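Local coordinates for protein caprin-2 (Danio rerio, PDB 4OUS) that takes part in canonical Wnt signaling through a C1q domain, which assembles as a trimer of jelly-roll subunits, at the interface of chains A and B. Sequence-based numbering; all coordinates share one arbitrary frame. Chains: chain A/B, Caprin-2.

The interface of chains A and B. Residues chain A 31, 122-124, 126; chain B 79-81, 96-97.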
loop_
_atom_site.group_PDB
_atom_site.type_symbol
_atom_site.label_atom_id
_atom_site.label_comp_id
_atom_site.label_asym_id
_atom_site.label_seq_id
_atom_site.Cartn_x
_atom_site.Cartn_y
_atom_site.Cartn_z
ATOM N N HIS A 31 4.610 -16.636 0.881
ATOM C CA HIS A 31 6.037 -16.370 0.783
ATOM C C HIS A 31 6.706 -16.459 2.142
ATOM O O HIS A 31 7.886 -16.806 2.231
ATOM C CB HIS A 31 6.293 -14.992 0.183
ATOM C CG HIS A 31 5.956 -14.901 -1.270
ATOM N ND1 HIS A 31 5.021 -14.017 -1.763
ATOM C CD2 HIS A 31 6.430 -15.582 -2.339
ATOM C CE1 HIS A 31 4.932 -14.158 -3.073
ATOM N NE2 HIS A 31 5.779 -15.098 -3.449
ATOM N N TRP A 122 1.040 -15.208 -11.186
ATOM C CA TRP A 122 1.800 -13.962 -11.054
ATOM C C TRP A 122 1.443 -13.185 -9.780
ATOM O O TRP A 122 2.039 -12.145 -9.512
ATOM C CB TRP A 122 1.653 -13.080 -12.298
ATOM C CG TRP A 122 2.803 -13.271 -13.265
ATOM C CD1 TRP A 122 3.691 -14.309 -13.284
ATOM C CD2 TRP A 122 3.191 -12.395 -14.334
ATOM N NE1 TRP A 122 4.600 -14.139 -14.307
ATOM C CE2 TRP A 122 4.314 -12.968 -14.962
ATOM C CE3 TRP A 122 2.693 -11.181 -14.822
ATOM C CZ2 TRP A 122 4.947 -12.368 -16.051
ATOM C CZ3 TRP A 122 3.322 -10.591 -15.904
ATOM C CH2 TRP A 122 4.436 -11.181 -16.503
ATOM N N LYS A 123 0.485 -13.695 -9.010
ATOM C CA LYS A 123 0.277 -13.249 -7.633
ATOM C C LYS A 123 -0.039 -11.747 -7.541
ATOM O O LYS A 123 0.687 -10.966 -6.917
ATOM C CB LYS A 123 1.501 -13.628 -6.790
ATOM C CG LYS A 123 1.728 -15.146 -6.762
ATOM C CD LYS A 123 3.086 -15.540 -6.189
ATOM C CE LYS A 123 4.181 -15.565 -7.247
ATOM N NZ LYS A 123 4.191 -16.856 -7.990
ATOM N N TYR A 124 -1.145 -11.361 -8.173
ATOM C CA TYR A 124 -1.662 -9.996 -8.100
ATOM C C TYR A 124 -2.387 -9.707 -6.788
ATOM O O TYR A 124 -2.361 -8.578 -6.293
ATOM C CB TYR A 124 -2.635 -9.730 -9.248
ATOM C CG TYR A 124 -2.015 -9.763 -10.612
ATOM C CD1 TYR A 124 -1.445 -8.625 -11.156
ATOM C CD2 TYR A 124 -2.012 -10.926 -11.373
ATOM C CE1 TYR A 124 -0.880 -8.636 -12.414
ATOM C CE2 TYR A 124 -1.444 -10.948 -12.637
ATOM C CZ TYR A 124 -0.887 -9.795 -13.146
ATOM O OH TYR A 124 -0.314 -9.775 -14.394
ATOM N N THR A 126 -3.012 -10.188 -2.931
ATOM C CA THR A 126 -2.098 -10.432 -1.827
ATOM C C THR A 126 -2.634 -9.890 -0.505
ATOM O O THR A 126 -3.450 -8.961 -0.467
ATOM C CB THR A 126 -0.757 -9.755 -2.088
ATOM O OG1 THR A 126 -1.016 -8.355 -2.247
ATOM C CG2 THR A 126 -0.077 -10.312 -3.336
ATOM N N MET B 79 7.714 -12.352 -7.724
ATOM C CA MET B 79 7.198 -12.598 -6.380
ATOM C C MET B 79 5.748 -12.142 -6.227
ATOM O O MET B 79 4.909 -12.915 -5.759
ATOM C CB MET B 79 8.089 -11.925 -5.341
ATOM C CG MET B 79 9.564 -12.338 -5.455
ATOM S SD MET B 79 9.920 -14.122 -5.540
ATOM C CE MET B 79 9.590 -14.596 -3.845
ATOM N N VAL B 80 5.449 -10.898 -6.605
ATOM C CA VAL B 80 4.070 -10.422 -6.713
ATOM C C VAL B 80 3.993 -9.516 -7.929
ATOM O O VAL B 80 5.023 -9.052 -8.427
ATOM C CB VAL B 80 3.574 -9.650 -5.448
ATOM C CG1 VAL B 80 3.622 -10.520 -4.201
ATOM C CG2 VAL B 80 4.344 -8.350 -5.234
ATOM N N SER B 81 2.778 -9.258 -8.405
ATOM C CA SER B 81 2.589 -8.427 -9.583
ATOM C C SER B 81 1.462 -7.426 -9.390
ATOM O O SER B 81 0.651 -7.544 -8.468
ATOM C CB SER B 81 2.295 -9.293 -10.808
ATOM O OG SER B 81 3.326 -10.246 -11.023
ATOM N N ASN B 96 1.512 -2.956 -5.248
ATOM C CA ASN B 96 1.462 -4.166 -4.445
ATOM C C ASN B 96 2.502 -4.052 -3.330
ATOM O O ASN B 96 3.121 -2.994 -3.136
ATOM C CB ASN B 96 1.670 -5.430 -5.292
ATOM C CG ASN B 96 0.853 -6.611 -4.780
ATOM O OD1 ASN B 96 0.641 -6.752 -3.573
ATOM N ND2 ASN B 96 0.401 -7.468 -5.687
ATOM N N HIS B 97 2.677 -5.139 -2.599
ATOM C CA HIS B 97 3.568 -5.182 -1.460
ATOM C C HIS B 97 3.994 -6.636 -1.276
ATOM O O HIS B 97 3.363 -7.544 -1.830
ATOM C CB HIS B 97 2.844 -4.699 -0.211
ATOM C CG HIS B 97 1.900 -5.732 0.303
ATOM N ND1 HIS B 97 0.639 -5.928 -0.220
ATOM C CD2 HIS B 97 2.092 -6.719 1.207
ATOM C CE1 HIS B 97 0.081 -6.968 0.377
ATOM N NE2 HIS B 97 0.943 -7.468 1.242
#
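B:Asn96 OD1, a side-chain amide oxygen, accepts from donors of both chains. The hydroxyl A:Thr126 OG1 donates to B:Asn96 OD1 at 2.7 Å, lying in the carbonyl plane on a lone pair; the two side chains meet tip to tip. From its own strand, 93-102, the backbone N of B:His97 donates to the same oxygen. On the other branch of the amide, B:Asn96 ND2 donates a hydrogen bond to the backbone O of B:Ser81 at 2.8 Å (162° at the hydrogen), with the acceptor in the amide plane, which fixes the rotation of the group and ties strand 93-102 to strand 77-84. An alanine here would probably leave the A:Thr126 hydroxyl without its acceptor and the B:Ser81 carbonyl without this donor, opening a gap beside the A:Thr126 methyl. That methyl, A:Thr126 CG2, also packs against B:Val80 CG1 at 3.8 Å.

B:Ser81 binds the loop preceding strand 125-134 through both its hydroxyl and its backbone N. B:Ser81 OG, turned anti to its own carbonyl carbon (chi1 -57°), donates to A:Trp122 O at 2.7 Å, while B:Ser81 N donates to A:Lys123 O at 3.1 Å from above the carbonyl plane. B:Ser81 CB lies over one face of the A:Tyr124 ring, 3.6 Å above its plane and offset toward the rim, a CH-pi contact. Such a subunit-to-subunit contact fits the trimeric C1q family, and the deposited assembly holds three copies, although this patch is only part of the interface. In the short link between strands 29-30 and 32-34, the A:His31 imidazole and the B:Met79 side chain cross obliquely; bends at chi2 and chi3 (chi3 -73°) bring the methyl B:Met79 CE to 3.6 Å from A:His31 CD2.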